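Long-range contacts in thymine dioxygenase (Neurospora crassa, PDB 5C3Q), which probably hydroxylates the methyl group of thymine as a metal- and 2-oxoglutarate-dependent dioxygenase with a double-stranded beta-helix fold: residues V211-H216 with H273-P278; P117-S122 with H195-K200; A261-D266 with S301-I306; Y219-L224 with C295-K300. All coordinates share one frame; numbering follows the deposited sequence.

Following the chain from its N terminus, contact 2 is complete first: P117-S122 joins H195-K200 across a 72-residue excursion, setting the N-terminal part on the large sheet. Contacts 1, 4 and 3 then open in turn and close in the same order, so that each crosses the other two. Contact 1 pairs strand 213-216, at the edge of the four-stranded sheet, with strand 273-275; contact 4 joins the start of strand 222-227 to the end of strand 284-295 and the loop after it; contact 3 ties the end of helix 258-263 to strand 302-303 and beyond. G214 and R212 link contact 1 to D118 and P197 of contact 2; P297 of contact 4 packs on W263 and I303.

Contact 1: residues V211-H216 with H273-P278; sequences VRAGEH and HRVVEP. With NI (nickel (II) ion), chain E; AKG (2-oxoglutaric acid), chain F.
Two imidazoles are drawn so close here that H216 NE2 and H273 NE2 lie 3.3 Å apart, held by one nickel ion that each binds at 2.2 Å. Both side chains leave on the same face of the antiparallel pair, and on each CG takes the crowded position between the backbone N and the carbonyl carbon, which swings the ring ends together; the planes are oblique at 55°. H216 ND1 donates to G214 O (2.8 Å) and H273 ND1 to T271 O, fixing each ring's rotation and turning NE2 to the metal. Behind them the ladder carries a classic beta bulge. V275 O accepts A213 N in its carbonyl plane, along a lone pair, at 2.9 Å, while R212 N reaches the same oxygen from above that plane. V275 CG2 packs on A213 CB and against the chain of 2-oxoglutarate. R212 and V276 O share a water, and the guanidinium goes on to P286 O and P197 O. With D218, the histidines form the facial triad of two histidines and one carboxylate; 2-oxoglutarate O1 and O5 and a water complete the shell, consistent with nickel standing in for iron and the water marking an exchangeable position.

Contact 2: residues P117-S122 with H195-K200; sequences PDIKES and HYPAVK. With AKG (2-oxoglutaric acid), chain F.
E121 places CG in the crowded position between its backbone N and carbonyl carbon (chi1 52°) and then runs extended, whereas H195 holds CG anti to the backbone N (chi1 168°); the two side chains therefore lie side by side, pointing the same way. H195 ND1 donates to E121 OE2 at 2.6 Å, with the oxygen in the ring plane and using its anti lone pair, although carboxylate and imidazole planes are 39° apart. The other oxygen, OE1, is taken by K78 and Y92, so both ends of the buried carboxylate are engaged, and Y289 stacks on the H195 ring. An alanine at E121 would remove the carboxylate that joins H195 ND1 to K78 and Y92, and would probably leave the imidazole less firmly held and the lysine charge poorly balanced. In the backbone, E121 and H195 are joined by two hydrogen bonds, E121 N to H195 O being 2.8 Å. Next along, K120 runs beside the Y196 ring, CB being 3.4 Å from Y196 CD2, and its NZ shares a water with Y196 OH and 2-oxoglutarate O2. I119 CD1 touches V199 CG2 at 3.9 Å. Y196 OH donates directly to 2-oxoglutarate O4 (2.7 Å), at the C5 carboxylate. With R288 and S290, the Arg-X-Ser pair familiar in this oxygenase family, the tyrosine belongs to the cosubstrate site of the double-stranded beta-helix.

Contact 3: residues A261-D266 with S301-I306; sequences ARWSND and SYIEAI. With EDO (1,2-ethanediol), chain K.
The indole of W263 is held between two isoleucines, one on each face. Its CG lies anti to the backbone N (chi1 -158°), and a chi2 of 2° swings CD1 round to the side of CA, so that this edge of the ring meets the backbone of E304, with CD1 3.2 Å from E304 O. I306, its CG1 anti to the carbonyl carbon, lays that methylene over the five-membered ring in a CH-pi contact, W263 CD1 to I306 CG1 being 3.4 Å. From the other side I303 presents CG2, 3.6 Å from W263 CG, while its bent chain (chi2 -59°) brings CD1 over the centre of the indole. The backbone secures the arrangement: I306 N donates to W263 O at 3.0 Å, nearly along the carbonyl axis. R262, its chain extended, reaches I303 O through a water bound to NE. After W263 the helix closes in a Schellman motif at N265, whose side-chain amide bonds to K317 N and E315 O. Thus the C-terminal end of helix 258-263 is fixed to the segment leaving strand 302-303, itself paired with strand 321-322, while F183 of helix 181-184 and F180 just before it meet the indole edge-to-face.

Contact 4: residues Y219-L224 with C295-K300; sequences YGSITL and CNPNHK. With TDR (thymine), chain G.
The Y219 ring lies with one face over the substrate, turned away from the strand pairing after it. Its CG sits anti to the carbonyl carbon (chi1 -49°), bringing CD2 to 3.3 Å from thymine C4, while CE2 lies near C5 and C6. From the same residue the backbone N donates to thymine O4 at 2.8 Å, so Y219 grips the base both in the face and at a carbonyl. An alanine at Y219 would remove the ring over thymine and would probably hold the base less firmly, even with the N to O4 bond kept. Further on, C295 SG lies against I222 and L224, 3.7 Å from I222 CG1, where H162 of helix 147-173 also touches I222 and C295. S221 points toward 295-300; its OG, crowded between backbone N and carbonyl carbon, bonds weakly to C295 O, which S221 N reaches at 2.8 Å from above the carbonyl plane. C295 N answers to I222 O at 2.7 Å, nearly along the C=O axis; S221 and I222 thus both face C295, a classic beta bulge. At G220 a side chain would collide with C295 O and N296 OD1, whose amide is held by ND2 bonding to D188 O. T223 OG1 hydrogen-bonds D218, a metal ligand, from the second shell. The methyl CM5 is the thymine atom closest to the nickel ion, a geometry consistent with oxidation there.

Contact 1: residues V211-H216 with H273-P278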
# COMPACT_ATOMS: atom_id res chain seq x y z
N VAL A 211 8.91 -13.59 8.63
CA VAL A 211 8.11 -12.36 8.80
C VAL A 211 6.67 -12.54 8.32
O VAL A 211 6.31 -13.59 7.79
CB VAL A 211 8.76 -11.15 8.08
CG1 VAL A 211 10.12 -10.84 8.69
CG2 VAL A 211 8.88 -11.38 6.58
N ARG A 212 5.85 -11.53 8.56
CA ARG A 212 4.47 -11.52 8.07
C ARG A 212 4.42 -10.95 6.65
O ARG A 212 3.68 -11.46 5.81
CB ARG A 212 3.55 -10.75 9.03
CG ARG A 212 2.94 -11.66 10.10
CD ARG A 212 2.03 -10.92 11.07
NE ARG A 212 1.07 -11.82 11.70
CZ ARG A 212 0.30 -11.53 12.74
NH1 ARG A 212 0.35 -10.33 13.32
NH2 ARG A 212 -0.54 -12.44 13.21
N ALA A 213 5.19 -9.89 6.39
CA ALA A 213 5.38 -9.36 5.04
C ALA A 213 6.82 -8.91 4.84
O ALA A 213 7.32 -8.08 5.59
CB ALA A 213 4.44 -8.19 4.78
N GLY A 214 7.49 -9.47 3.83
CA GLY A 214 8.89 -9.16 3.55
C GLY A 214 9.12 -7.70 3.21
O GLY A 214 8.24 -7.03 2.67
N GLU A 215 10.32 -7.20 3.52
CA GLU A 215 10.68 -5.83 3.22
C GLU A 215 10.59 -5.54 1.72
O GLU A 215 10.95 -6.37 0.88
CB GLU A 215 12.07 -5.48 3.77
CG GLU A 215 13.24 -6.24 3.15
CD GLU A 215 14.58 -5.79 3.70
OE1 GLU A 215 14.65 -5.44 4.90
OE2 GLU A 215 15.58 -5.80 2.95
N HIS A 216 10.10 -4.35 1.39
CA HIS A 216 9.90 -3.97 0.01
C HIS A 216 9.59 -2.48 -0.09
O HIS A 216 9.36 -1.82 0.93
CB HIS A 216 8.73 -4.74 -0.58
CG HIS A 216 7.43 -4.43 0.10
ND1 HIS A 216 7.13 -4.88 1.36
CD2 HIS A 216 6.38 -3.68 -0.30
CE1 HIS A 216 5.94 -4.43 1.71
NE2 HIS A 216 5.47 -3.70 0.73
N HIS A 273 9.55 -0.77 3.78
CA HIS A 273 8.74 -1.15 4.92
C HIS A 273 8.45 -2.66 4.90
O HIS A 273 8.66 -3.33 3.89
CB HIS A 273 7.43 -0.35 4.94
CG HIS A 273 6.68 -0.39 3.65
ND1 HIS A 273 7.13 0.24 2.51
CD2 HIS A 273 5.51 -0.97 3.32
CE1 HIS A 273 6.27 0.03 1.53
NE2 HIS A 273 5.28 -0.70 2.00
N ARG A 274 7.99 -3.17 6.04
CA ARG A 274 7.76 -4.60 6.22
C ARG A 274 6.73 -4.80 7.32
O ARG A 274 6.34 -3.84 7.99
CB ARG A 274 9.06 -5.31 6.58
CG ARG A 274 9.57 -5.02 7.99
CD ARG A 274 10.96 -5.56 8.22
NE ARG A 274 11.39 -5.35 9.60
CZ ARG A 274 12.49 -5.86 10.15
NH1 ARG A 274 13.32 -6.62 9.43
NH2 ARG A 274 12.77 -5.61 11.42
N VAL A 275 6.30 -6.04 7.50
CA VAL A 275 5.46 -6.40 8.64
C VAL A 275 6.11 -7.58 9.37
O VAL A 275 6.37 -8.62 8.77
CB VAL A 275 4.02 -6.77 8.24
CG1 VAL A 275 3.16 -6.98 9.47
CG2 VAL A 275 3.41 -5.67 7.37
N VAL A 276 6.35 -7.39 10.67
CA VAL A 276 6.97 -8.42 11.51
C VAL A 276 6.03 -8.74 12.66
O VAL A 276 4.87 -8.34 12.65
CB VAL A 276 8.36 -7.98 12.02
CG1 VAL A 276 9.32 -7.80 10.85
CG2 VAL A 276 8.28 -6.69 12.84
N GLU A 277 6.53 -9.48 13.65
CA GLU A 277 5.80 -9.70 14.89
C GLU A 277 5.34 -8.38 15.49
O GLU A 277 6.07 -7.38 15.42
CB GLU A 277 6.68 -10.42 15.92
CG GLU A 277 6.76 -11.92 15.72
CD GLU A 277 7.53 -12.59 16.84
OE1 GLU A 277 6.89 -13.24 17.70
OE2 GLU A 277 8.77 -12.46 16.86
N PRO A 278 4.14 -8.35 16.09
CA PRO A 278 3.75 -7.18 16.87
C PRO A 278 4.73 -6.96 18.03
O PRO A 278 5.25 -7.94 18.56
CB PRO A 278 2.36 -7.53 17.40
CG PRO A 278 1.88 -8.67 16.57
CD PRO A 278 3.08 -9.38 16.04
NI NI E . 3.90 -2.16 1.00
C1 AKG F . 1.80 -4.25 1.18
O1 AKG F . 2.48 -3.76 0.24
O2 AKG F . 0.89 -5.08 0.97
C2 AKG F . 2.09 -3.85 2.57
O5 AKG F . 3.08 -3.17 2.81
C3 AKG F . 1.16 -4.29 3.69
C4 AKG F . 1.55 -3.63 5.01
C5 AKG F . 0.58 -3.99 6.11
O3 AKG F . 0.48 -3.20 7.07
O4 AKG F . -0.07 -5.06 6.05
O HOH W 1 2.10 -8.18 12.91
O HOH W 2 13.60 -7.34 6.82
O HOH W 3 2.19 -0.81 1.34

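Contact 2: residues P117-S122 with H195-K200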
# COMPACT_ATOMS: atom_id res chain seq x y z
N PRO A 117 8.33 -18.86 4.12
CA PRO A 117 7.46 -17.93 3.38
C PRO A 117 6.63 -17.03 4.30
O PRO A 117 6.30 -17.42 5.43
CB PRO A 117 6.55 -18.86 2.56
CG PRO A 117 6.58 -20.16 3.27
CD PRO A 117 7.91 -20.27 3.95
N ASP A 118 6.30 -15.83 3.82
CA ASP A 118 5.49 -14.87 4.58
C ASP A 118 4.18 -15.51 5.04
O ASP A 118 3.52 -16.19 4.27
CB ASP A 118 5.18 -13.64 3.72
CG ASP A 118 6.41 -12.79 3.44
OD1 ASP A 118 7.50 -13.08 3.98
OD2 ASP A 118 6.29 -11.81 2.67
N ILE A 119 3.82 -15.31 6.31
CA ILE A 119 2.61 -15.89 6.86
C ILE A 119 1.46 -14.92 6.62
O ILE A 119 1.07 -14.15 7.51
CB ILE A 119 2.75 -16.23 8.35
CG1 ILE A 119 3.99 -17.09 8.60
CG2 ILE A 119 1.51 -16.99 8.84
CD1 ILE A 119 4.39 -17.19 10.06
N LYS A 120 0.92 -14.94 5.41
CA LYS A 120 -0.12 -14.01 5.00
C LYS A 120 -0.94 -14.59 3.85
O LYS A 120 -0.51 -15.52 3.18
CB LYS A 120 0.50 -12.67 4.57
CG LYS A 120 1.30 -12.73 3.27
CD LYS A 120 1.81 -11.36 2.85
CE LYS A 120 2.51 -11.42 1.50
NZ LYS A 120 2.86 -10.05 1.01
N GLU A 121 -2.13 -14.05 3.64
CA GLU A 121 -2.89 -14.31 2.42
C GLU A 121 -3.49 -13.00 1.95
O GLU A 121 -3.67 -12.06 2.74
CB GLU A 121 -3.96 -15.39 2.63
CG GLU A 121 -4.90 -15.15 3.80
CD GLU A 121 -5.90 -16.28 4.02
OE1 GLU A 121 -6.15 -17.08 3.09
OE2 GLU A 121 -6.46 -16.35 5.13
N SER A 122 -3.78 -12.92 0.66
CA SER A 122 -4.28 -11.68 0.07
C SER A 122 -5.31 -11.94 -1.02
O SER A 122 -5.34 -13.01 -1.63
CB SER A 122 -3.13 -10.85 -0.48
OG SER A 122 -2.48 -11.50 -1.55
N HIS A 195 -4.86 -10.66 5.07
CA HIS A 195 -5.10 -11.37 6.31
C HIS A 195 -3.82 -12.09 6.72
O HIS A 195 -3.29 -12.91 5.96
CB HIS A 195 -6.27 -12.35 6.14
CG HIS A 195 -6.41 -13.31 7.28
ND1 HIS A 195 -6.44 -14.67 7.09
CD2 HIS A 195 -6.52 -13.11 8.61
CE1 HIS A 195 -6.57 -15.27 8.26
NE2 HIS A 195 -6.62 -14.35 9.20
N TYR A 196 -3.32 -11.76 7.90
CA TYR A 196 -2.16 -12.42 8.46
C TYR A 196 -2.67 -13.35 9.57
O TYR A 196 -3.04 -12.87 10.64
CB TYR A 196 -1.18 -11.39 9.03
CG TYR A 196 -0.69 -10.36 8.03
CD1 TYR A 196 -1.39 -9.18 7.82
CD2 TYR A 196 0.47 -10.57 7.30
CE1 TYR A 196 -0.95 -8.24 6.90
CE2 TYR A 196 0.93 -9.63 6.39
CZ TYR A 196 0.22 -8.47 6.19
OH TYR A 196 0.68 -7.54 5.29
N PRO A 197 -2.72 -14.67 9.31
CA PRO A 197 -3.32 -15.59 10.29
C PRO A 197 -2.69 -15.53 11.68
O PRO A 197 -1.52 -15.17 11.82
CB PRO A 197 -3.09 -16.97 9.67
CG PRO A 197 -2.95 -16.72 8.21
CD PRO A 197 -2.30 -15.37 8.08
N ALA A 198 -3.48 -15.88 12.68
CA ALA A 198 -2.97 -16.04 14.03
C ALA A 198 -1.78 -16.98 13.98
O ALA A 198 -1.82 -18.00 13.29
CB ALA A 198 -4.05 -16.60 14.95
N VAL A 199 -0.71 -16.62 14.67
CA VAL A 199 0.51 -17.42 14.64
C VAL A 199 1.19 -17.41 16.01
O VAL A 199 1.22 -16.38 16.69
CB VAL A 199 1.48 -16.91 13.54
CG1 VAL A 199 1.79 -15.43 13.71
CG2 VAL A 199 2.76 -17.74 13.52
N LYS A 200 1.70 -18.56 16.42
CA LYS A 200 2.46 -18.67 17.66
C LYS A 200 3.77 -17.92 17.53
O LYS A 200 4.44 -18.01 16.49
CB LYS A 200 2.76 -20.14 17.99
CG LYS A 200 1.56 -20.96 18.39
CD LYS A 200 2.01 -22.23 19.10
CE LYS A 200 0.83 -23.09 19.52
NZ LYS A 200 0.27 -23.87 18.38
C1 AKG F . 1.80 -4.25 1.18
O1 AKG F . 2.48 -3.76 0.24
O2 AKG F . 0.89 -5.08 0.97
C2 AKG F . 2.09 -3.85 2.57
O5 AKG F . 3.08 -3.17 2.81
C3 AKG F . 1.16 -4.29 3.69
C4 AKG F . 1.55 -3.63 5.01
C5 AKG F . 0.58 -3.99 6.11
O3 AKG F . 0.48 -3.20 7.07
O4 AKG F . -0.07 -5.06 6.05
O HOH W 4 0.56 -14.29 10.28
O HOH W 5 1.68 -7.65 2.35

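Contact 3: residues A261-D266 with S301-I306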
# COMPACT_ATOMS: atom_id res chain seq x y z
N ALA A 261 8.19 8.46 -6.69
CA ALA A 261 9.58 8.82 -6.41
C ALA A 261 10.29 9.24 -7.69
O ALA A 261 10.87 10.32 -7.78
CB ALA A 261 10.31 7.65 -5.76
N ARG A 262 10.19 8.37 -8.69
CA ARG A 262 10.79 8.60 -10.01
C ARG A 262 10.16 9.81 -10.73
O ARG A 262 10.87 10.65 -11.28
CB ARG A 262 10.60 7.35 -10.85
CG ARG A 262 11.24 7.40 -12.21
CD ARG A 262 10.77 6.24 -13.06
NE ARG A 262 11.47 6.28 -14.34
CZ ARG A 262 12.25 5.32 -14.83
NH1 ARG A 262 12.44 4.18 -14.17
NH2 ARG A 262 12.83 5.51 -16.01
N TRP A 263 8.84 9.87 -10.72
CA TRP A 263 8.06 10.98 -11.30
C TRP A 263 8.47 12.34 -10.72
O TRP A 263 8.54 13.35 -11.43
CB TRP A 263 6.58 10.71 -11.01
CG TRP A 263 5.57 11.39 -11.88
CD1 TRP A 263 5.80 12.20 -12.95
CD2 TRP A 263 4.16 11.24 -11.77
NE1 TRP A 263 4.60 12.60 -13.50
CE2 TRP A 263 3.58 12.02 -12.80
CE3 TRP A 263 3.32 10.53 -10.90
CZ2 TRP A 263 2.20 12.11 -12.97
CZ3 TRP A 263 1.95 10.63 -11.08
CH2 TRP A 263 1.40 11.41 -12.11
N SER A 264 8.75 12.35 -9.42
CA SER A 264 9.14 13.56 -8.69
C SER A 264 10.63 13.88 -8.79
O SER A 264 11.11 14.81 -8.13
CB SER A 264 8.76 13.38 -7.21
OG SER A 264 9.64 12.49 -6.55
N ASN A 265 11.36 13.11 -9.59
CA ASN A 265 12.81 13.25 -9.71
C ASN A 265 13.52 13.04 -8.38
O ASN A 265 14.48 13.75 -8.06
CB ASN A 265 13.18 14.60 -10.32
CG ASN A 265 14.57 14.59 -10.95
OD1 ASN A 265 14.91 13.65 -11.66
ND2 ASN A 265 15.37 15.61 -10.67
N ASP A 266 13.02 12.08 -7.61
CA ASP A 266 13.49 11.77 -6.25
C ASP A 266 13.39 12.91 -5.23
O ASP A 266 14.11 12.91 -4.23
CB ASP A 266 14.93 11.21 -6.28
CG ASP A 266 15.00 9.82 -6.88
OD1 ASP A 266 13.97 9.11 -6.87
OD2 ASP A 266 16.08 9.43 -7.36
N SER A 301 -0.37 6.43 -18.96
CA SER A 301 0.42 7.62 -18.65
C SER A 301 1.91 7.48 -18.95
O SER A 301 2.51 6.45 -18.69
CB SER A 301 0.28 7.99 -17.17
OG SER A 301 -1.02 8.46 -16.89
N TYR A 302 2.48 8.55 -19.50
CA TYR A 302 3.92 8.65 -19.70
C TYR A 302 4.51 9.43 -18.53
O TYR A 302 4.16 10.58 -18.31
CB TYR A 302 4.21 9.36 -21.02
CG TYR A 302 5.64 9.28 -21.46
CD1 TYR A 302 6.21 8.06 -21.84
CD2 TYR A 302 6.44 10.42 -21.53
CE1 TYR A 302 7.52 7.98 -22.25
CE2 TYR A 302 7.76 10.35 -21.95
CZ TYR A 302 8.30 9.13 -22.31
OH TYR A 302 9.61 9.05 -22.72
N ILE A 303 5.41 8.79 -17.79
CA ILE A 303 5.95 9.34 -16.55
C ILE A 303 7.31 10.01 -16.78
O ILE A 303 8.30 9.34 -17.05
CB ILE A 303 6.08 8.25 -15.47
CG1 ILE A 303 4.71 7.60 -15.19
CG2 ILE A 303 6.68 8.79 -14.18
CD1 ILE A 303 3.63 8.55 -14.71
N GLU A 304 7.33 11.34 -16.66
CA GLU A 304 8.58 12.11 -16.73
C GLU A 304 8.55 13.23 -15.69
O GLU A 304 7.49 13.61 -15.21
CB GLU A 304 8.82 12.66 -18.14
CG GLU A 304 7.67 13.48 -18.70
CD GLU A 304 7.80 13.74 -20.20
OE1 GLU A 304 6.77 14.02 -20.84
OE2 GLU A 304 8.93 13.66 -20.73
N ALA A 305 9.72 13.76 -15.35
CA ALA A 305 9.87 14.70 -14.23
C ALA A 305 8.77 15.77 -14.14
O ALA A 305 8.50 16.47 -15.11
CB ALA A 305 11.24 15.36 -14.28
N ILE A 306 8.16 15.88 -12.96
CA ILE A 306 7.09 16.85 -12.70
C ILE A 306 7.69 18.26 -12.70
O ILE A 306 8.80 18.46 -12.22
CB ILE A 306 6.43 16.57 -11.32
CG1 ILE A 306 5.75 15.20 -11.33
CG2 ILE A 306 5.40 17.64 -10.96
CD1 ILE A 306 5.52 14.60 -9.96
C1 EDO K . 14.17 2.74 -17.21
O1 EDO K . 14.98 3.84 -17.66
C2 EDO K . 14.59 2.38 -15.79
O2 EDO K . 13.52 1.78 -15.05
O HOH W 6 10.68 8.87 -15.40
O HOH W 7 4.76 13.01 -16.94

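Contact 4: residues Y219-L224 with C295-K300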
# COMPACT_ATOMS: atom_id res chain seq x y z
N TYR A 219 5.10 0.11 -5.55
CA TYR A 219 5.45 0.35 -6.95
C TYR A 219 4.89 1.64 -7.55
O TYR A 219 5.51 2.23 -8.44
CB TYR A 219 4.98 -0.80 -7.84
CG TYR A 219 5.33 -2.20 -7.38
CD1 TYR A 219 6.51 -2.46 -6.67
CD2 TYR A 219 4.51 -3.27 -7.70
CE1 TYR A 219 6.83 -3.74 -6.27
CE2 TYR A 219 4.83 -4.56 -7.31
CZ TYR A 219 5.98 -4.79 -6.59
OH TYR A 219 6.29 -6.07 -6.20
N GLY A 220 3.71 2.06 -7.08
CA GLY A 220 2.89 3.06 -7.78
C GLY A 220 3.08 4.50 -7.35
O GLY A 220 4.20 4.93 -7.04
N SER A 221 1.99 5.26 -7.36
CA SER A 221 2.03 6.68 -6.98
C SER A 221 1.99 6.79 -5.46
O SER A 221 2.95 7.27 -4.84
CB SER A 221 0.86 7.44 -7.61
OG SER A 221 -0.38 6.78 -7.38
N ILE A 222 0.88 6.36 -4.86
CA ILE A 222 0.76 6.24 -3.41
C ILE A 222 0.04 4.95 -3.02
O ILE A 222 -0.62 4.30 -3.85
CB ILE A 222 0.02 7.45 -2.76
CG1 ILE A 222 -1.45 7.50 -3.17
CG2 ILE A 222 0.72 8.77 -3.11
CD1 ILE A 222 -2.25 8.59 -2.48
N THR A 223 0.17 4.59 -1.75
CA THR A 223 -0.58 3.48 -1.19
C THR A 223 -1.35 4.01 0.00
O THR A 223 -0.80 4.74 0.82
CB THR A 223 0.34 2.33 -0.76
OG1 THR A 223 1.07 1.85 -1.89
CG2 THR A 223 -0.47 1.17 -0.15
N LEU A 224 -2.63 3.65 0.07
CA LEU A 224 -3.46 3.96 1.22
C LEU A 224 -3.53 2.68 2.03
O LEU A 224 -4.12 1.70 1.58
CB LEU A 224 -4.86 4.40 0.78
CG LEU A 224 -4.90 5.50 -0.28
CD1 LEU A 224 -6.32 5.70 -0.78
CD2 LEU A 224 -4.34 6.80 0.28
N CYS A 295 -2.40 2.83 -5.31
CA CYS A 295 -2.76 3.81 -6.32
C CYS A 295 -1.68 3.90 -7.38
O CYS A 295 -0.48 3.88 -7.07
CB CYS A 295 -2.99 5.18 -5.69
SG CYS A 295 -4.16 5.19 -4.32
N ASN A 296 -2.12 4.00 -8.64
CA ASN A 296 -1.22 4.09 -9.78
C ASN A 296 -1.63 5.22 -10.71
O ASN A 296 -2.80 5.56 -10.78
CB ASN A 296 -1.24 2.78 -10.57
CG ASN A 296 -0.74 1.59 -9.76
OD1 ASN A 296 0.38 1.61 -9.24
ND2 ASN A 296 -1.55 0.55 -9.65
N PRO A 297 -0.66 5.79 -11.44
CA PRO A 297 -1.06 6.61 -12.57
C PRO A 297 -1.85 5.76 -13.57
O PRO A 297 -1.76 4.53 -13.52
CB PRO A 297 0.27 7.06 -13.19
CG PRO A 297 1.31 6.77 -12.18
CD PRO A 297 0.80 5.63 -11.36
N ASN A 298 -2.62 6.40 -14.44
CA ASN A 298 -3.29 5.70 -15.52
C ASN A 298 -2.26 4.85 -16.25
O ASN A 298 -1.15 5.32 -16.49
CB ASN A 298 -3.95 6.69 -16.49
CG ASN A 298 -4.92 7.64 -15.81
OD1 ASN A 298 -5.44 7.35 -14.73
ND2 ASN A 298 -5.16 8.78 -16.43
N HIS A 299 -2.61 3.61 -16.59
CA HIS A 299 -1.65 2.72 -17.25
C HIS A 299 -1.11 3.33 -18.55
O HIS A 299 0.04 3.07 -18.92
CB HIS A 299 -2.26 1.34 -17.54
CG HIS A 299 -2.54 0.53 -16.30
ND1 HIS A 299 -1.70 0.50 -15.21
CD2 HIS A 299 -3.57 -0.30 -16.00
CE1 HIS A 299 -2.19 -0.30 -14.29
NE2 HIS A 299 -3.33 -0.80 -14.75
N LYS A 300 -1.92 4.14 -19.22
CA LYS A 300 -1.51 4.83 -20.45
C LYS A 300 -0.53 6.00 -20.22
O LYS A 300 0.06 6.49 -21.17
CB LYS A 300 -2.75 5.35 -21.20
CG LYS A 300 -3.45 6.52 -20.52
CD LYS A 300 -4.82 6.81 -21.14
CE LYS A 300 -5.52 7.93 -20.40
NZ LYS A 300 -6.85 8.25 -20.99
N1 TDR G . 1.25 -5.15 -5.80
C2 TDR G . 0.90 -3.92 -6.49
O2 TDR G . 0.07 -3.94 -7.37
N3 TDR G . 1.55 -2.68 -6.12
C4 TDR G . 2.53 -2.65 -5.08
O4 TDR G . 3.05 -1.59 -4.80
C5 TDR G . 2.89 -3.89 -4.38
CM5 TDR G . 3.91 -3.93 -3.28
C6 TDR G . 2.23 -5.14 -4.76
O HOH W 8 1.21 2.05 -5.14